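Cupin type-2 domain-containing protein (Ralstonia eutropha, PDB 2OPK) is of unknown function but has a cupin fold and is a putative mannose-6-phosphate isomerase. Local coordinates at residues A11-G16 against P101-A106; I66-D71 against D81-P86; T72-M77 against V93-G98. All blocks are in the same frame, centred on the assembly; numbering follows the deposited sequence.

Contact 1 of 3, residues A11-G16 against P101-A106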
loop_
_atom_site.group_PDB
_atom_site.type_symbol
_atom_site.label_atom_id
_atom_site.label_comp_id
_atom_site.label_asym_id
_atom_site.label_seq_id
_atom_site.Cartn_x
_atom_site.Cartn_y
_atom_site.Cartn_z
ATOM N N ALA B 11 1.566 -13.392 4.543
ATOM C CA ALA B 11 1.497 -14.364 5.632
ATOM C C ALA B 11 0.049 -14.728 5.907
ATOM O O ALA B 11 -0.811 -13.894 5.751
ATOM C CB ALA B 11 2.152 -13.745 6.942
ATOM N N ASP B 12 -0.217 -15.972 6.296
ATOM C CA ASP B 12 -1.564 -16.419 6.667
ATOM C C ASP B 12 -2.604 -16.141 5.585
ATOM O O ASP B 12 -3.699 -15.668 5.889
ATOM C CB ASP B 12 -2.013 -15.765 7.991
ATOM C CG ASP B 12 -0.974 -15.925 9.100
ATOM O OD1 ASP B 12 -0.461 -17.056 9.248
ATOM O OD2 ASP B 12 -0.689 -14.937 9.837
ATOM N N VAL B 13 -2.269 -16.491 4.345
ATOM C CA VAL B 13 -3.129 -16.278 3.188
ATOM C C VAL B 13 -3.791 -17.619 2.807
ATOM O O VAL B 13 -3.106 -18.518 2.309
ATOM C CB VAL B 13 -2.304 -15.771 1.982
ATOM C CG1 VAL B 13 -3.122 -15.829 0.688
ATOM C CG2 VAL B 13 -1.769 -14.387 2.241
ATOM N N PRO B 14 -5.122 -17.753 3.020
ATOM C CA PRO B 14 -5.809 -18.993 2.626
ATOM C C PRO B 14 -5.875 -19.192 1.123
ATOM O O PRO B 14 -6.397 -18.330 0.420
ATOM C CB PRO B 14 -7.224 -18.805 3.179
ATOM C CG PRO B 14 -7.139 -17.705 4.176
ATOM C CD PRO B 14 -6.061 -16.803 3.637
ATOM N N VAL B 15 -5.336 -20.301 0.644
ATOM C CA VAL B 15 -5.335 -20.646 -0.783
ATOM C C VAL B 15 -6.606 -21.436 -1.086
ATOM O O VAL B 15 -6.895 -22.411 -0.415
ATOM C CB VAL B 15 -4.119 -21.527 -1.129
ATOM C CG1 VAL B 15 -4.180 -21.960 -2.558
ATOM C CG2 VAL B 15 -2.813 -20.771 -0.856
ATOM N N GLY B 16 -7.375 -21.019 -2.077
ATOM C CA GLY B 16 -8.630 -21.677 -2.390
ATOM C C GLY B 16 -9.863 -21.329 -1.563
ATOM O O GLY B 16 -10.881 -22.011 -1.697
ATOM N N PRO B 101 -3.474 -17.209 -5.176
ATOM C CA PRO B 101 -4.110 -16.046 -4.545
ATOM C C PRO B 101 -3.679 -14.691 -5.110
ATOM O O PRO B 101 -2.540 -14.508 -5.536
ATOM C CB PRO B 101 -3.705 -16.169 -3.052
ATOM C CG PRO B 101 -3.364 -17.554 -2.844
ATOM C CD PRO B 101 -2.810 -18.080 -4.181
ATOM N N THR B 102 -4.624 -13.763 -5.127
ATOM C CA THR B 102 -4.376 -12.394 -5.468
ATOM C C THR B 102 -4.546 -11.623 -4.149
ATOM O O THR B 102 -5.632 -11.622 -3.551
ATOM C CB THR B 102 -5.326 -11.885 -6.552
ATOM O OG1 THR B 102 -5.087 -12.589 -7.769
ATOM C CG2 THR B 102 -5.102 -10.411 -6.823
ATOM N N VAL B 103 -3.452 -11.033 -3.678
ATOM C CA VAL B 103 -3.472 -10.215 -2.465
ATOM C C VAL B 103 -3.408 -8.756 -2.852
ATOM O O VAL B 103 -2.523 -8.351 -3.625
ATOM C CB VAL B 103 -2.263 -10.541 -1.512
ATOM C CG1 VAL B 103 -2.314 -9.660 -0.271
ATOM C CG2 VAL B 103 -2.253 -12.035 -1.150
ATOM N N TRP B 104 -4.330 -7.970 -2.305
ATOM C CA TRP B 104 -4.441 -6.535 -2.587
ATOM C C TRP B 104 -4.228 -5.739 -1.322
ATOM O O TRP B 104 -4.427 -6.249 -0.221
ATOM C CB TRP B 104 -5.832 -6.151 -3.017
ATOM C CG TRP B 104 -6.533 -6.992 -4.050
ATOM C CD1 TRP B 104 -6.975 -8.252 -3.902
ATOM C CD2 TRP B 104 -6.912 -6.580 -5.372
ATOM N NE1 TRP B 104 -7.609 -8.671 -5.047
ATOM C CE2 TRP B 104 -7.576 -7.664 -5.971
ATOM C CE3 TRP B 104 -6.737 -5.405 -6.110
ATOM C CZ2 TRP B 104 -8.098 -7.598 -7.268
ATOM C CZ3 TRP B 104 -7.257 -5.324 -7.387
ATOM C CH2 TRP B 104 -7.916 -6.416 -7.966
ATOM N N LEU B 105 -3.864 -4.476 -1.511
ATOM C CA LEU B 105 -3.801 -3.494 -0.428
ATOM C C LEU B 105 -4.756 -2.408 -0.834
ATOM O O LEU B 105 -4.673 -1.899 -1.961
ATOM C CB LEU B 105 -2.393 -2.920 -0.290
ATOM C CG LEU B 105 -2.207 -1.942 0.872
ATOM C CD1 LEU B 105 -2.337 -2.641 2.234
ATOM C CD2 LEU B 105 -0.854 -1.305 0.741
ATOM N N ALA B 106 -5.696 -2.082 0.047
ATOM C CA ALA B 106 -6.733 -1.125 -0.255
ATOM C C ALA B 106 -6.841 -0.065 0.835
ATOM O O ALA B 106 -6.751 -0.376 2.035
ATOM C CB ALA B 106 -8.065 -1.837 -0.465
#
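Val13 and Val15, in the loop between strands 5-8 and 21-28, lie against Pro101 and Val103 at the start of strand 102-109, on one face of the larger antiparallel sheet of the cupin fold. The contact is wholly apolar, with no hydrogen bond between the two segments. Val13 does most of the work on the loop side because its two methyls have separate partners. CG1 stands anti to the backbone N (chi1 168°) and lies against the Pro101 ring, 3.8 Å from CB of Pro101. Val15 meets the same ring from further along the loop, and its CG2 approaches CG of Pro101 to 3.8 Å. The proline ring thus receives a methyl from each of two valines, and both cross it at a slant.

Side chains alternate along the strand. Val103 turns to the loop, whereas Thr102 and Trp104 point to the other side of the sheet, where CG2 of Thr102 sits 3.4 Å above the indole plane of Trp104, displaced toward its rim.

Polar bonds from neighbouring residues fix the loop: Arg35 NH1 binds Ala11 O, and the Asn39 amide uses ND2 for Pro14 O and OD1 for Gly16 N. Ile37 packs on both Val13 and Val103. Between these two valines the branches reach toward each other tip to tip, CG2 of Val13 lying 4.2 Å from CG2 of Val103.

Contact 2 of 3, residues I66-D71 against D81-P86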
loop_
_atom_site.group_PDB
_atom_site.type_symbol
_atom_site.label_atom_id
_atom_site.label_comp_id
_atom_site.label_asym_id
_atom_site.label_seq_id
_atom_site.Cartn_x
_atom_site.Cartn_y
_atom_site.Cartn_z
ATOM N N ILE B 66 -9.770 -4.893 -13.511
ATOM C CA ILE B 66 -10.773 -4.029 -12.942
ATOM C C ILE B 66 -11.326 -3.127 -14.023
ATOM O O ILE B 66 -10.566 -2.559 -14.788
ATOM C CB ILE B 66 -10.202 -3.122 -11.843
ATOM C CG1 ILE B 66 -9.889 -3.950 -10.601
ATOM C CG2 ILE B 66 -11.202 -1.996 -11.472
ATOM C CD1 ILE B 66 -9.634 -3.147 -9.344
ATOM N N GLU B 67 -12.637 -2.964 -14.032
ATOM C CA GLU B 67 -13.317 -2.039 -14.920
ATOM C C GLU B 67 -13.937 -0.849 -14.172
ATOM O O GLU B 67 -14.728 -1.035 -13.233
ATOM C CB GLU B 67 -14.452 -2.757 -15.645
ATOM C CG GLU B 67 -15.037 -1.925 -16.773
ATOM C CD GLU B 67 -16.116 -2.663 -17.551
ATOM O OE1 GLU B 67 -16.183 -3.916 -17.499
ATOM O OE2 GLU B 67 -16.910 -1.961 -18.210
ATOM N N CYS B 68 -13.597 0.360 -14.602
ATOM C CA CYS B 68 -14.233 1.563 -14.095
ATOM C C CYS B 68 -15.292 1.948 -15.093
ATOM O O CYS B 68 -15.065 1.861 -16.290
ATOM C CB CYS B 68 -13.241 2.690 -13.969
ATOM S SG CYS B 68 -12.059 2.410 -12.713
ATOM N N GLU B 69 -16.457 2.352 -14.608
ATOM C CA GLU B 69 -17.572 2.716 -15.488
ATOM C C GLU B 69 -17.168 3.866 -16.402
ATOM O O GLU B 69 -16.459 4.794 -15.986
ATOM C CB GLU B 69 -18.789 3.117 -14.666
ATOM C CG GLU B 69 -20.087 3.038 -15.444
ATOM C CD GLU B 69 -21.290 3.095 -14.525
ATOM O OE1 GLU B 69 -21.364 4.077 -13.742
ATOM O OE2 GLU B 69 -22.128 2.156 -14.586
ATOM N N GLY B 70 -17.597 3.794 -17.655
ATOM C CA GLY B 70 -17.163 4.779 -18.664
ATOM C C GLY B 70 -15.882 4.395 -19.418
ATOM O O GLY B 70 -15.555 5.008 -20.441
ATOM N N ASP B 71 -15.144 3.404 -18.913
ATOM C CA ASP B 71 -13.976 2.889 -19.624
ATOM C C ASP B 71 -14.449 1.953 -20.713
ATOM O O ASP B 71 -15.501 1.321 -20.597
ATOM C CB ASP B 71 -13.014 2.147 -18.686
ATOM C CG ASP B 71 -12.189 3.094 -17.823
ATOM O OD1 ASP B 71 -12.516 4.301 -17.753
ATOM O OD2 ASP B 71 -11.201 2.637 -17.208
ATOM N N ASP B 81 0.631 -2.583 -9.863
ATOM C CA ASP B 81 -0.418 -1.734 -10.444
ATOM C C ASP B 81 -1.426 -1.324 -9.392
ATOM O O ASP B 81 -1.920 -2.161 -8.617
ATOM C CB ASP B 81 -1.151 -2.419 -11.602
ATOM C CG ASP B 81 -0.273 -2.577 -12.834
ATOM O OD1 ASP B 81 0.383 -1.598 -13.244
ATOM O OD2 ASP B 81 -0.268 -3.671 -13.426
ATOM N N TRP B 82 -1.725 -0.033 -9.390
ATOM C CA TRP B 82 -2.661 0.575 -8.468
ATOM C C TRP B 82 -3.667 1.448 -9.212
ATOM O O TRP B 82 -3.448 1.876 -10.357
ATOM C CB TRP B 82 -1.924 1.410 -7.387
ATOM C CG TRP B 82 -1.010 2.494 -7.908
ATOM C CD1 TRP B 82 0.356 2.419 -8.066
ATOM C CD2 TRP B 82 -1.385 3.843 -8.283
ATOM N NE1 TRP B 82 0.841 3.630 -8.536
ATOM C CE2 TRP B 82 -0.205 4.513 -8.678
ATOM C CE3 TRP B 82 -2.610 4.544 -8.336
ATOM C CZ2 TRP B 82 -0.218 5.844 -9.134
ATOM C CZ3 TRP B 82 -2.616 5.874 -8.787
ATOM C CH2 TRP B 82 -1.428 6.501 -9.175
ATOM N N LEU B 83 -4.782 1.706 -8.536
ATOM C CA LEU B 83 -5.878 2.469 -9.093
ATOM C C LEU B 83 -6.501 3.351 -8.030
ATOM O O LEU B 83 -6.790 2.889 -6.933
ATOM C CB LEU B 83 -6.930 1.513 -9.648
ATOM C CG LEU B 83 -8.282 2.073 -10.117
ATOM C CD1 LEU B 83 -8.119 2.923 -11.366
ATOM C CD2 LEU B 83 -9.234 0.907 -10.370
ATOM N N HIS B 84 -6.711 4.620 -8.360
ATOM C CA HIS B 84 -7.448 5.503 -7.481
ATOM C C HIS B 84 -8.875 5.604 -8.034
ATOM O O HIS B 84 -9.072 5.991 -9.179
ATOM C CB HIS B 84 -6.795 6.872 -7.373
ATOM C CG HIS B 84 -7.663 7.892 -6.700
ATOM N ND1 HIS B 84 -7.915 9.134 -7.240
ATOM C CD2 HIS B 84 -8.368 7.834 -5.544
ATOM C CE1 HIS B 84 -8.727 9.799 -6.435
ATOM N NE2 HIS B 84 -9.031 9.025 -5.407
ATOM N N VAL B 85 -9.846 5.220 -7.219
ATOM C CA VAL B 85 -11.264 5.283 -7.556
ATOM C C VAL B 85 -11.921 6.380 -6.704
ATOM O O VAL B 85 -12.229 6.137 -5.530
ATOM C CB VAL B 85 -11.963 3.937 -7.271
ATOM C CG1 VAL B 85 -13.451 4.028 -7.559
ATOM C CG2 VAL B 85 -11.340 2.833 -8.119
ATOM N N PRO B 86 -12.172 7.570 -7.293
ATOM C CA PRO B 86 -12.824 8.664 -6.558
ATOM C C PRO B 86 -14.213 8.274 -6.069
ATOM O O PRO B 86 -14.832 7.361 -6.639
ATOM C CB PRO B 86 -12.939 9.772 -7.601
ATOM C CG PRO B 86 -11.920 9.441 -8.630
ATOM C CD PRO B 86 -11.896 7.969 -8.689
#
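Leu83 reaches from strand 81-85 across to strand 64-68 and meets Ile66 and Cys68 with the end of its side chain. Its CG is anti to the backbone N (chi1 172°), which extends the isobutyl group between the two sheets. The CD2 methyl carries both contacts: it is 3.7 Å from CG2 of Ile66 and 4.0 Å from SG of Cys68. CD1 of Leu83 also approaches that sulfur, at 4.2 Å, so the thiol faces both leucine methyls.

Cys68 and Ile66 are two residues apart and point the same way, while Glu67 between them turns away. The backbones are too far apart to pair, with CA of Ile66 9.0 Å from CA of Leu83, and side chains alone join the segments. Beyond Cys68 the strand ends in a type II turn closed by Asp71 N to Cys68 O (3.0 Å).

His91 and the selenomethionine Met77 add to this buried layer. Asp81 to His84 form an antiparallel ladder with a strand of the second subunit, continuing the sheet across the interface. An unidentified ligand about 5 Å from the Ile66 side chain is consistent with a pocket here, and the face-to-face packing of two sheets is that of the cupin beta-barrel interior.

Contact 3 of 3, residues T72-M77 against V93-G98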
loop_
_atom_site.group_PDB
_atom_site.type_symbol
_atom_site.label_atom_id
_atom_site.label_comp_id
_atom_site.label_asym_id
_atom_site.label_seq_id
_atom_site.Cartn_x
_atom_site.Cartn_y
_atom_site.Cartn_z
ATOM N N THR B 72 -13.655 1.854 -21.767
ATOM C CA THR B 72 -13.999 0.960 -22.868
ATOM C C THR B 72 -13.861 -0.531 -22.518
ATOM O O THR B 72 -14.575 -1.366 -23.076
ATOM C CB THR B 72 -13.212 1.295 -24.177
ATOM O OG1 THR B 72 -13.392 0.225 -25.113
ATOM C CG2 THR B 72 -11.696 1.510 -23.935
ATOM N N ALA B 73 -12.965 -0.862 -21.590
ATOM C CA ALA B 73 -12.708 -2.252 -21.226
ATOM C C ALA B 73 -12.104 -2.326 -19.845
ATOM O O ALA B 73 -11.676 -1.285 -19.301
ATOM C CB ALA B 73 -11.739 -2.853 -22.220
ATOM N N PRO B 74 -12.079 -3.536 -19.249
ATOM C CA PRO B 74 -11.296 -3.687 -18.032
ATOM C C PRO B 74 -9.794 -3.431 -18.264
ATOM O O PRO B 74 -9.293 -3.579 -19.398
ATOM C CB PRO B 74 -11.537 -5.153 -17.616
ATOM C CG PRO B 74 -12.787 -5.581 -18.340
ATOM C CD PRO B 74 -12.784 -4.779 -19.611
ATOM N N ARG B 75 -9.107 -3.058 -17.192
ATOM C CA ARG B 75 -7.664 -2.781 -17.178
ATOM C C ARG B 75 -6.922 -3.960 -16.510
ATOM O O ARG B 75 -7.270 -4.381 -15.415
ATOM C CB ARG B 75 -7.388 -1.536 -16.322
ATOM C CG ARG B 75 -7.074 -0.234 -17.005
ATOM C CD ARG B 75 -5.611 0.172 -16.699
ATOM N NE ARG B 75 -5.176 1.359 -17.443
ATOM N N VAL B 76 -5.878 -4.438 -17.158
ATOM C CA VAL B 76 -4.965 -5.416 -16.560
ATOM C C VAL B 76 -4.216 -4.810 -15.357
ATOM O O VAL B 76 -3.756 -3.660 -15.391
ATOM C CB VAL B 76 -3.911 -5.924 -17.616
ATOM C CG1 VAL B 76 -2.764 -6.708 -16.953
ATOM C CG2 VAL B 76 -4.627 -6.781 -18.691
HETATM N N MSE B 77 -4.114 -5.595 -14.292
HETATM C CA MSE B 77 -3.399 -5.204 -13.093
HETATM C C MSE B 77 -2.537 -6.382 -12.642
HETATM O O MSE B 77 -3.037 -7.457 -12.323
HETATM C CB MSE B 77 -4.409 -4.769 -12.006
HETATM C CG MSE B 77 -5.141 -3.404 -12.343
HETATM SE SE MSE B 77 -6.345 -3.054 -10.889
HETATM C CE MSE B 77 -5.095 -2.061 -9.639
ATOM N N VAL B 93 -14.646 -5.768 -10.318
ATOM C CA VAL B 93 -13.550 -6.672 -10.556
ATOM C C VAL B 93 -13.981 -7.597 -11.690
ATOM O O VAL B 93 -14.920 -8.379 -11.542
ATOM C CB VAL B 93 -13.183 -7.455 -9.271
ATOM C CG1 VAL B 93 -12.080 -8.444 -9.559
ATOM C CG2 VAL B 93 -12.753 -6.475 -8.197
ATOM N N ALA B 94 -13.317 -7.460 -12.843
ATOM C CA ALA B 94 -13.625 -8.272 -14.006
ATOM C C ALA B 94 -13.093 -9.719 -13.829
ATOM O O ALA B 94 -13.738 -10.676 -14.245
ATOM C CB ALA B 94 -13.058 -7.622 -15.237
ATOM N N TRP B 95 -11.925 -9.876 -13.196
ATOM C CA TRP B 95 -11.378 -11.210 -12.903
ATOM C C TRP B 95 -10.244 -11.095 -11.898
ATOM O O TRP B 95 -9.693 -10.017 -11.715
ATOM C CB TRP B 95 -10.836 -11.924 -14.170
ATOM C CG TRP B 95 -9.522 -11.351 -14.694
ATOM C CD1 TRP B 95 -8.263 -11.732 -14.329
ATOM C CD2 TRP B 95 -9.355 -10.287 -15.651
ATOM N NE1 TRP B 95 -7.315 -10.963 -14.977
ATOM C CE2 TRP B 95 -7.954 -10.071 -15.797
ATOM C CE3 TRP B 95 -10.244 -9.499 -16.404
ATOM C CZ2 TRP B 95 -7.438 -9.114 -16.653
ATOM C CZ3 TRP B 95 -9.725 -8.548 -17.254
ATOM C CH2 TRP B 95 -8.339 -8.363 -17.377
ATOM N N THR B 96 -9.894 -12.225 -11.280
ATOM C CA THR B 96 -8.686 -12.364 -10.472
ATOM C C THR B 96 -7.965 -13.626 -10.926
ATOM O O THR B 96 -8.567 -14.491 -11.524
ATOM C CB THR B 96 -8.931 -12.374 -8.921
ATOM O OG1 THR B 96 -9.810 -13.445 -8.523
ATOM C CG2 THR B 96 -9.523 -11.060 -8.477
ATOM N N ASP B 97 -6.670 -13.705 -10.615
ATOM C CA ASP B 97 -5.814 -14.817 -10.990
ATOM C C ASP B 97 -6.456 -16.164 -10.656
ATOM O O ASP B 97 -6.918 -16.397 -9.508
ATOM C CB ASP B 97 -4.454 -14.685 -10.285
ATOM C CG ASP B 97 -3.355 -15.458 -10.962
ATOM O OD1 ASP B 97 -3.403 -16.711 -10.969
ATOM O OD2 ASP B 97 -2.416 -14.800 -11.460
ATOM N N GLY B 98 -6.499 -17.036 -11.663
ATOM C CA GLY B 98 -7.066 -18.391 -11.512
ATOM C C GLY B 98 -6.114 -19.475 -11.001
ATOM O O GLY B 98 -6.532 -20.611 -10.777
#
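A classic beta bulge in strand 91-96, formed where Ala94 and Trp95 both face Gly65, brings these two side chains against Pro74 and Val76. In the smaller sheet of the cupin fold, strand 64-68 runs between strands 75-77 and 91-96, so the contact spans a central strand and its flanking strands do not pair with each other. Gly65 contributes no side chain to this bridge.

At the bulge Ala94 takes up helix-like backbone angles (phi -75°, psi -37°), while Trp95 returns to an extended conformation. The methyl of Ala94 rests against the Pro74 ring, its CB 3.7 Å from Pro74 CG and 3.8 Å from Pro74 CB. The indole of Trp95 reaches across the central strand 64-68 toward residues 74-76. With CG placed between the backbone N and the carbonyl carbon (chi1 73°), its six-membered ring comes nearer to residues 74-76 than its first bond would suggest.

Trp95 and Val76 are exposed and also touch a crystal neighbour, so their precise placement may partly reflect the lattice. Below the bulge the chain is fixed by Thr96 OG1 on Gln41 O and by Asp97 OD2 on Ser63 OG.

Two carbons at the far end of the indole make its contacts: CZ3 of Trp95 lies 3.9 Å from CB of Pro74, and CZ2 of Trp95 meets CG2 of Val76 at 4.2 Å, the methyl lying at the ring edge near its plane.

From the N terminus, the loop at 11-16 comes first, and its partner 101-106 follows only after most of the fold, so contact 1 closes a long loop in which contacts 2 and 3 are nested. Those two cross: the segments come in the order 66-71, 72-77, 81-86, 93-98. Contact 2 joins the two sheets, contact 3 spans the smaller one, and contact 1 holds the N-terminal loop to the larger. Strands 64-68 and 75-77 pair through Ile66 O and Arg75 N, 2.9 Å apart, linking contacts 2 and 3. Trp104 from contact 1 reaches Ile66, Met77 and Thr96 between the sheets, touching both other contacts.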